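L-lysine 6-oxidase (Marinomonas mediterranea, PDB 3WEU) oxidises the side-chain amine of L-lysine with a cysteine tryptophylquinone cofactor, releasing ammonium and the hydrogen peroxide that makes it antibacterial. Local coordinates at residues D20-N25 / T184-S189; P33-V38 / T44-F49. One frame throughout, in Å; residues are numbered along the deposited sequence.

Overall arrangement
Both contacts lie in the N-terminal part of the oxidase, on the same side of the chain's centre, with their own centres about 11 Å apart. Contact 2 is local, pairing 33-38 with 44-49 after a five-residue gap, and it is nested inside the long loop that contact 1 closes between 20-25 and 184-189. They meet through the successive strands 22-24 and 34-36: Leu24 N lies 2.8 Å from Tyr34 O, a probable hydrogen bond, and Phe22 stacks on His36. Strand 22-24 also runs parallel to 58-66 in the large mixed sheet. Contact 1 links 20-25 across to strand 181-187 of that sheet, while contact 2 folds the following chain back on strand 34-36, beside 22-24.

Contact 1: residues D20-N25 / T184-S189; sequences DNFVLN and TLRTDS. With EDO (1,2-ethanediol), chain L.
Phe22 lays the CE2-CZ end of its ring against the outer half of Arg186, touching CD, NE and CZ of that side chain. CE2 sits over one face of the guanidinium, 3.6 Å from Arg186 NE, and the two planes are inclined by 43°, so this is an oblique overlap rather than a flat stack. Arg186 gets there by running extended from CG to NE.

Asp20 takes the far end of the same group. Its OD1 forms a salt bridge with Arg186 NH2 at 3.1 Å, approaching the guanidinium at its edge, while the carboxylate plane stands 83° away from the guanidinium plane. The hydrogen bond within this bridge is weak, bent to 123° at the hydrogen, so charge attraction probably contributes more than directed bonding. On the other side of the loop, Asn21 ND2 donates to O2 of an ethanediol at 3.0 Å, a nearly straight bond to a molecule probably left from crystallisation.

In the fold, Phe22 also rests on Leu196 of strand 193-196, while Arg186 touches Thr150 of strand 150-154; the contact thus joins strand 22-24 and the loop before it to strand 181-187, whose antiparallel neighbours are 150-154 and 193-196.

Contact 2: residues P33-V38 / T44-F49; sequences PYEHDV and TTVVNF
Tyr34 and Thr45 form a single antiparallel beta bridge, a non-hydrogen-bonded pair with CA atoms 4.2 Å apart, where the chain returns after strand 42-43 and turns a corner at Thr44. Two backbone hydrogen bonds flank the pair: Val46 N donates to Pro33 O at 2.9 Å, and Glu35 N to Thr44 O at 2.8 Å. The touching parts run 110° apart from end to end, and the pairing stays a single bridge.

Apolar contacts lie on two sides. Thr45 CG2 rides over one face of the Tyr34 ring, 4.1 Å from its centroid in a CH-pi contact, displaced toward the rim near CZ. Pro33 instead sets CG against both Val46 CG1 and Phe49 CE2, which lie together on one side of it, and crosses the Phe49 side chain at about a right angle. Phe49 carries this packing onward by stacking with Phe631.

The polar interactions centre on Glu35. Its CG passes beside Thr45 O, and the bend at chi2 (-62°) brings OE2 past Val46 CA to the backbone of Val47. OE1 makes a salt bridge with Arg57, which also binds Asn48 O, so the arginine joins the strand to the returning loop and helps hold the carboxylate. A water accepts from Asn48 N and reaches OE2 only through a weak bond. The firm grip on that oxygen comes from Val47 N, which meets the anti lone pair of Glu35 OE2 at 2.8 Å, with 168° at the hydrogen.

Contact 1: residues D20-N25 / T184-S189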
ATOM      1  N   ASP A  20      15.190 -35.348  -0.012  1.00 19.43           N
ATOM      2  CA  ASP A  20      15.673 -36.610   0.516  1.00 22.86           C
ATOM      3  C   ASP A  20      16.125 -36.536   1.983  1.00 21.74           C
ATOM      4  O   ASP A  20      16.592 -37.512   2.536  1.00 21.31           O
ATOM      5  CB  ASP A  20      16.868 -37.108  -0.338  1.00 26.21           C
ATOM      6  CG  ASP A  20      16.409 -37.585  -1.710  1.00 31.41           C
ATOM      7  OD1 ASP A  20      15.204 -37.859  -1.893  1.00 32.04           O
ATOM      8  OD2 ASP A  20      17.256 -37.632  -2.619  1.00 37.18           O
ATOM      9  N   ASN A  21      16.050 -35.342   2.580  1.00 20.36           N
ATOM     10  CA  ASN A  21      16.574 -35.108   3.940  1.00 19.53           C
ATOM     11  C   ASN A  21      15.399 -34.893   4.918  1.00 18.91           C
ATOM     12  O   ASN A  21      14.831 -33.778   5.004  1.00 18.91           O
ATOM     13  CB  ASN A  21      17.508 -33.898   3.947  1.00 20.26           C
ATOM     14  CG  ASN A  21      18.215 -33.679   5.267  1.00 19.87           C
ATOM     15  OD1 ASN A  21      18.096 -34.474   6.189  1.00 20.90           O
ATOM     16  ND2 ASN A  21      18.989 -32.618   5.355  1.00 20.57           N
ATOM     17  N   PHE A  22      15.067 -35.933   5.666  1.00 17.19           N
ATOM     18  CA  PHE A  22      13.859 -35.898   6.498  1.00 16.39           C
ATOM     19  C   PHE A  22      14.064 -36.686   7.782  1.00 17.51           C
ATOM     20  O   PHE A  22      14.955 -37.532   7.878  1.00 16.64           O
ATOM     21  CB  PHE A  22      12.616 -36.424   5.766  1.00 16.59           C
ATOM     22  CG  PHE A  22      12.791 -37.772   5.152  1.00 17.38           C
ATOM     23  CD1 PHE A  22      12.450 -38.927   5.840  1.00 20.01           C
ATOM     24  CD2 PHE A  22      13.294 -37.882   3.878  1.00 18.18           C
ATOM     25  CE1 PHE A  22      12.638 -40.190   5.301  1.00 20.03           C
ATOM     26  CE2 PHE A  22      13.486 -39.169   3.299  1.00 19.47           C
ATOM     27  CZ  PHE A  22      13.178 -40.303   4.023  1.00 18.56           C
ATOM     28  N   VAL A  23      13.165 -36.436   8.737  1.00 15.88           N
ATOM     29  CA  VAL A  23      13.073 -37.200   9.916  1.00 16.03           C
ATOM     30  C   VAL A  23      11.759 -37.985   9.901  1.00 17.62           C
ATOM     31  O   VAL A  23      10.850 -37.680   9.130  1.00 16.19           O
ATOM     32  CB  VAL A  23      13.218 -36.286  11.178  1.00 16.60           C
ATOM     33  CG1 VAL A  23      14.598 -35.643  11.203  1.00 18.95           C
ATOM     34  CG2 VAL A  23      12.219 -35.154  11.228  1.00 15.57           C
ATOM     35  N   LEU A  24      11.679 -38.988  10.768  1.00 16.68           N
ATOM     36  CA  LEU A  24      10.484 -39.734  10.964  1.00 17.22           C
ATOM     37  C   LEU A  24       9.722 -39.274  12.223  1.00 16.85           C
ATOM     38  O   LEU A  24      10.183 -38.495  13.085  1.00 15.16           O
ATOM     39  CB  LEU A  24      10.818 -41.226  11.103  1.00 16.44           C
ATOM     40  CG  LEU A  24      11.501 -41.795   9.843  1.00 17.44           C
ATOM     41  CD1 LEU A  24      11.759 -43.243  10.031  1.00 17.95           C
ATOM     42  CD2 LEU A  24      10.668 -41.551   8.580  1.00 17.64           C
ATOM     43  N   ASN A  25       8.514 -39.798  12.313  1.00 16.24           N
ATOM     44  CA  ASN A  25       7.536 -39.287  13.259  1.00 16.73           C
ATOM     45  C   ASN A  25       7.909 -39.536  14.689  1.00 15.51           C
ATOM     46  O   ASN A  25       8.596 -40.502  15.020  1.00 17.85           O
ATOM     47  CB  ASN A  25       6.177 -39.956  13.069  1.00 15.90           C
ATOM     48  CG  ASN A  25       6.279 -41.444  12.959  1.00 17.91           C
ATOM     49  OD1 ASN A  25       6.666 -41.991  11.903  1.00 18.70           O
ATOM     50  ND2 ASN A  25       5.924 -42.144  14.045  1.00 18.44           N
ATOM     51  N   THR A 184       5.666 -36.369  -0.857  1.00 18.91           N
ATOM     52  CA  THR A 184       6.395 -37.550  -1.332  1.00 20.64           C
ATOM     53  C   THR A 184       5.901 -38.793  -0.603  1.00 19.26           C
ATOM     54  O   THR A 184       5.755 -38.775   0.623  1.00 19.01           O
ATOM     55  CB  THR A 184       7.909 -37.380  -1.056  1.00 18.62           C
ATOM     56  OG1 THR A 184       8.396 -36.097  -1.478  1.00 18.05           O
ATOM     57  CG2 THR A 184       8.717 -38.487  -1.698  1.00 20.89           C
ATOM     58  N   LEU A 185       5.647 -39.895  -1.306  1.00 18.87           N
ATOM     59  CA  LEU A 185       5.332 -41.175  -0.686  1.00 16.63           C
ATOM     60  C   LEU A 185       6.564 -42.058  -0.816  1.00 19.04           C
ATOM     61  O   LEU A 185       7.279 -42.018  -1.840  1.00 20.42           O
ATOM     62  CB  LEU A 185       4.200 -41.942  -1.381  1.00 19.42           C
ATOM     63  CG  LEU A 185       2.879 -41.231  -1.492  1.00 17.86           C
ATOM     64  CD1 LEU A 185       1.819 -42.206  -1.967  1.00 20.08           C
ATOM     65  CD2 LEU A 185       2.491 -40.603  -0.137  1.00 17.44           C
ATOM     66  N   ARG A 186       6.887 -42.746   0.269  1.00 17.37           N
ATOM     67  CA  ARG A 186       7.942 -43.736   0.235  1.00 17.99           C
ATOM     68  C   ARG A 186       7.468 -45.025   0.883  1.00 16.74           C
ATOM     69  O   ARG A 186       6.457 -45.038   1.599  1.00 19.98           O
ATOM     70  CB  ARG A 186       9.150 -43.238   0.988  1.00 17.59           C
ATOM     71  CG  ARG A 186       9.963 -42.241   0.251  1.00 20.20           C
ATOM     72  CD  ARG A 186      11.063 -41.694   1.155  1.00 20.43           C
ATOM     73  NE  ARG A 186      12.065 -40.896   0.420  1.00 21.47           N
ATOM     74  CZ  ARG A 186      13.244 -41.336  -0.038  1.00 20.77           C
ATOM     75  NH1 ARG A 186      13.604 -42.595   0.026  1.00 20.94           N
ATOM     76  NH2 ARG A 186      14.049 -40.501  -0.649  1.00 20.84           N
ATOM     77  N   THR A 187       8.256 -46.072   0.718  1.00 17.37           N
ATOM     78  CA  THR A 187       8.194 -47.232   1.546  1.00 16.34           C
ATOM     79  C   THR A 187       9.567 -47.457   2.110  1.00 17.36           C
ATOM     80  O   THR A 187      10.557 -47.031   1.521  1.00 20.42           O
ATOM     81  CB  THR A 187       7.780 -48.526   0.854  1.00 18.38           C
ATOM     82  OG1 THR A 187       8.665 -48.767  -0.250  1.00 19.71           O
ATOM     83  CG2 THR A 187       6.256 -48.459   0.427  1.00 18.32           C
ATOM     84  N   ASP A 188       9.601 -48.148   3.234  1.00 17.83           N
ATOM     85  CA  ASP A 188      10.848 -48.488   3.929  1.00 18.42           C
ATOM     86  C   ASP A 188      11.255 -49.852   3.368  1.00 19.06           C
ATOM     87  O   ASP A 188      10.671 -50.322   2.344  1.00 19.49           O
ATOM     88  CB  ASP A 188      10.733 -48.458   5.463  1.00 18.53           C
ATOM     89  CG  ASP A 188       9.963 -49.604   6.059  1.00 19.15           C
ATOM     90  OD1 ASP A 188       9.395 -50.457   5.326  1.00 21.28           O
ATOM     91  OD2 ASP A 188       9.873 -49.649   7.316  1.00 20.04           O
ATOM     92  N   SER A 189      12.292 -50.436   3.944  1.00 20.85           N
ATOM     93  CA  SER A 189      12.838 -51.675   3.428  1.00 20.51           C
ATOM     94  C   SER A 189      11.895 -52.873   3.539  1.00 22.97           C
ATOM     95  O   SER A 189      12.149 -53.907   2.937  1.00 20.35           O
ATOM     96  CB  SER A 189      14.212 -51.978   4.042  1.00 21.88           C
ATOM     97  OG  SER A 189      14.060 -52.328   5.363  1.00 19.56           O
TER
HETATM   98  C1  EDO L 810      22.841 -31.891   6.188  1.00 32.99           C
HETATM   99  O1  EDO L 810      22.822 -30.532   5.825  1.00 32.31           O
HETATM  100  C2  EDO L 810      22.365 -31.971   7.587  1.00 32.59           C
HETATM  101  O2  EDO L 810      20.962 -32.327   7.532  1.00 27.26           O

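Contact 2: residues P33-V38 / T44-F49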
ATOM      1  N   PRO A  33      10.949 -36.228  17.009  1.00 14.67           N
ATOM      2  CA  PRO A  33      11.031 -37.011  15.768  1.00 15.13           C
ATOM      3  C   PRO A  33      12.404 -37.685  15.657  1.00 15.42           C
ATOM      4  O   PRO A  33      13.306 -37.412  16.455  1.00 15.25           O
ATOM      5  CB  PRO A  33      10.857 -35.966  14.678  1.00 14.52           C
ATOM      6  CG  PRO A  33      11.450 -34.753  15.294  1.00 16.07           C
ATOM      7  CD  PRO A  33      11.076 -34.803  16.751  1.00 15.36           C
ATOM      8  N   TYR A  34      12.533 -38.628  14.710  1.00 16.09           N
ATOM      9  CA  TYR A  34      13.654 -39.557  14.669  1.00 16.73           C
ATOM     10  C   TYR A  34      14.493 -39.452  13.443  1.00 17.85           C
ATOM     11  O   TYR A  34      13.991 -39.283  12.353  1.00 15.92           O
ATOM     12  CB  TYR A  34      13.137 -41.020  14.717  1.00 16.50           C
ATOM     13  CG  TYR A  34      12.934 -41.478  16.091  1.00 16.18           C
ATOM     14  CD1 TYR A  34      11.817 -41.035  16.857  1.00 18.67           C
ATOM     15  CD2 TYR A  34      13.874 -42.283  16.692  1.00 18.47           C
ATOM     16  CE1 TYR A  34      11.678 -41.422  18.170  1.00 20.02           C
ATOM     17  CE2 TYR A  34      13.773 -42.634  18.021  1.00 19.70           C
ATOM     18  CZ  TYR A  34      12.668 -42.216  18.732  1.00 21.31           C
ATOM     19  OH  TYR A  34      12.603 -42.650  19.984  1.00 21.87           O
ATOM     20  N   GLU A  35      15.807 -39.560  13.633  1.00 16.15           N
ATOM     21  CA  GLU A  35      16.684 -39.865  12.530  1.00 15.58           C
ATOM     22  C   GLU A  35      16.361 -41.278  12.056  1.00 17.01           C
ATOM     23  O   GLU A  35      15.654 -42.063  12.757  1.00 16.14           O
ATOM     24  CB  GLU A  35      18.145 -39.786  12.966  1.00 16.92           C
ATOM     25  CG  GLU A  35      18.627 -38.440  13.478  1.00 17.27           C
ATOM     26  CD  GLU A  35      18.578 -37.313  12.486  1.00 19.24           C
ATOM     27  OE1 GLU A  35      18.680 -37.587  11.257  1.00 19.35           O
ATOM     28  OE2 GLU A  35      18.549 -36.156  12.962  1.00 19.87           O
ATOM     29  N   HIS A  36      16.866 -41.630  10.880  1.00 15.75           N
ATOM     30  CA  HIS A  36      16.644 -42.952  10.386  1.00 16.88           C
ATOM     31  C   HIS A  36      17.879 -43.514   9.680  1.00 18.46           C
ATOM     32  O   HIS A  36      18.750 -42.748   9.294  1.00 18.92           O
ATOM     33  CB  HIS A  36      15.440 -42.925   9.423  1.00 16.61           C
ATOM     34  CG  HIS A  36      15.682 -42.084   8.228  1.00 19.06           C
ATOM     35  ND1 HIS A  36      16.412 -42.530   7.146  1.00 20.39           N
ATOM     36  CD2 HIS A  36      15.315 -40.812   7.942  1.00 19.07           C
ATOM     37  CE1 HIS A  36      16.526 -41.555   6.266  1.00 20.40           C
ATOM     38  NE2 HIS A  36      15.883 -40.493   6.731  1.00 22.11           N
ATOM     39  N   ASP A  37      17.872 -44.823   9.450  1.00 20.27           N
ATOM     40  CA  ASP A  37      18.972 -45.520   8.701  1.00 23.26           C
ATOM     41  C   ASP A  37      18.617 -45.641   7.230  1.00 24.99           C
ATOM     42  O   ASP A  37      17.609 -45.166   6.836  1.00 19.28           O
ATOM     43  CB  ASP A  37      19.269 -46.900   9.235  1.00 23.74           C
ATOM     44  CG  ASP A  37      18.122 -47.852   9.143  1.00 25.42           C
ATOM     45  OD1 ASP A  37      17.162 -47.767   8.351  1.00 21.22           O
ATOM     46  OD2 ASP A  37      18.182 -48.744   9.947  1.00 22.59           O
ATOM     47  N   VAL A  38      19.465 -46.297   6.422  1.00 24.07           N
ATOM     48  CA  VAL A  38      19.224 -46.342   4.980  1.00 23.40           C
ATOM     49  C   VAL A  38      18.030 -47.148   4.563  1.00 21.92           C
ATOM     50  O   VAL A  38      17.551 -46.938   3.461  1.00 22.74           O
ATOM     51  CB  VAL A  38      20.473 -46.865   4.207  1.00 26.28           C
ATOM     52  CG1 VAL A  38      21.600 -45.865   4.434  1.00 32.14           C
ATOM     53  CG2 VAL A  38      20.806 -48.260   4.636  1.00 24.84           C
ATOM     54  N   THR A  44      17.855 -42.958  16.218  1.00 19.27           N
ATOM     55  CA  THR A  44      18.016 -42.075  17.366  1.00 21.42           C
ATOM     56  C   THR A  44      17.085 -40.920  17.166  1.00 18.64           C
ATOM     57  O   THR A  44      16.665 -40.651  16.041  1.00 17.31           O
ATOM     58  CB  THR A  44      19.426 -41.455  17.452  1.00 22.98           C
ATOM     59  OG1 THR A  44      19.638 -40.475  16.398  1.00 26.84           O
ATOM     60  CG2 THR A  44      20.474 -42.423  17.363  1.00 27.60           C
ATOM     61  N   THR A  45      16.798 -40.185  18.229  1.00 17.07           N
ATOM     62  CA  THR A  45      16.057 -38.947  18.059  1.00 17.29           C
ATOM     63  C   THR A  45      16.862 -37.942  17.275  1.00 19.52           C
ATOM     64  O   THR A  45      18.118 -38.017  17.126  1.00 16.92           O
ATOM     65  CB  THR A  45      15.622 -38.367  19.387  1.00 18.70           C
ATOM     66  OG1 THR A  45      16.739 -38.381  20.234  1.00 17.48           O
ATOM     67  CG2 THR A  45      14.587 -39.231  19.972  1.00 19.13           C
ATOM     68  N   VAL A  46      16.140 -36.997  16.710  1.00 16.78           N
ATOM     69  CA  VAL A  46      16.695 -35.975  15.824  1.00 17.62           C
ATOM     70  C   VAL A  46      17.908 -35.281  16.417  1.00 17.12           C
ATOM     71  O   VAL A  46      17.919 -34.898  17.591  1.00 17.51           O
ATOM     72  CB  VAL A  46      15.621 -34.923  15.509  1.00 16.76           C
ATOM     73  CG1 VAL A  46      15.194 -34.230  16.781  1.00 16.07           C
ATOM     74  CG2 VAL A  46      16.117 -33.863  14.527  1.00 17.04           C
ATOM     75  N   VAL A  47      18.932 -35.126  15.591  1.00 16.92           N
ATOM     76  CA  VAL A  47      20.076 -34.340  15.970  1.00 18.77           C
ATOM     77  C   VAL A  47      19.753 -32.897  15.636  1.00 17.45           C
ATOM     78  O   VAL A  47      19.527 -32.136  16.563  1.00 18.32           O
ATOM     79  CB  VAL A  47      21.341 -34.849  15.261  1.00 20.71           C
ATOM     80  CG1 VAL A  47      22.537 -33.987  15.618  1.00 23.36           C
ATOM     81  CG2 VAL A  47      21.576 -36.331  15.604  1.00 24.95           C
ATOM     82  N   ASN A  48      19.755 -32.496  14.360  1.00 15.64           N
ATOM     83  CA  ASN A  48      19.340 -31.149  13.982  1.00 16.91           C
ATOM     84  C   ASN A  48      18.028 -31.102  13.216  1.00 16.44           C
ATOM     85  O   ASN A  48      17.833 -31.916  12.335  1.00 16.38           O
ATOM     86  CB  ASN A  48      20.419 -30.477  13.154  1.00 20.83           C
ATOM     87  CG  ASN A  48      21.713 -30.233  13.943  1.00 26.60           C
ATOM     88  OD1 ASN A  48      21.729 -29.992  15.124  1.00 28.37           O
ATOM     89  ND2 ASN A  48      22.789 -30.368  13.271  1.00 35.11           N
ATOM     90  N   PHE A  49      17.158 -30.151  13.536  1.00 14.77           N
ATOM     91  CA  PHE A  49      15.901 -30.056  12.844  1.00 15.63           C
ATOM     92  C   PHE A  49      16.079 -29.456  11.447  1.00 15.72           C
ATOM     93  O   PHE A  49      15.212 -29.633  10.556  1.00 16.40           O
ATOM     94  CB  PHE A  49      14.965 -29.145  13.616  1.00 16.09           C
ATOM     95  CG  PHE A  49      14.494 -29.712  14.900  1.00 16.50           C
ATOM     96  CD1 PHE A  49      15.020 -29.270  16.109  1.00 16.33           C
ATOM     97  CD2 PHE A  49      13.471 -30.693  14.897  1.00 16.92           C
ATOM     98  CE1 PHE A  49      14.548 -29.784  17.327  1.00 16.61           C
ATOM     99  CE2 PHE A  49      13.001 -31.189  16.136  1.00 18.04           C
ATOM    100  CZ  PHE A  49      13.555 -30.756  17.314  1.00 15.88           C
TER
HETATM  101  O   HOH W   1      20.823 -33.721  11.961  1.00 21.93           O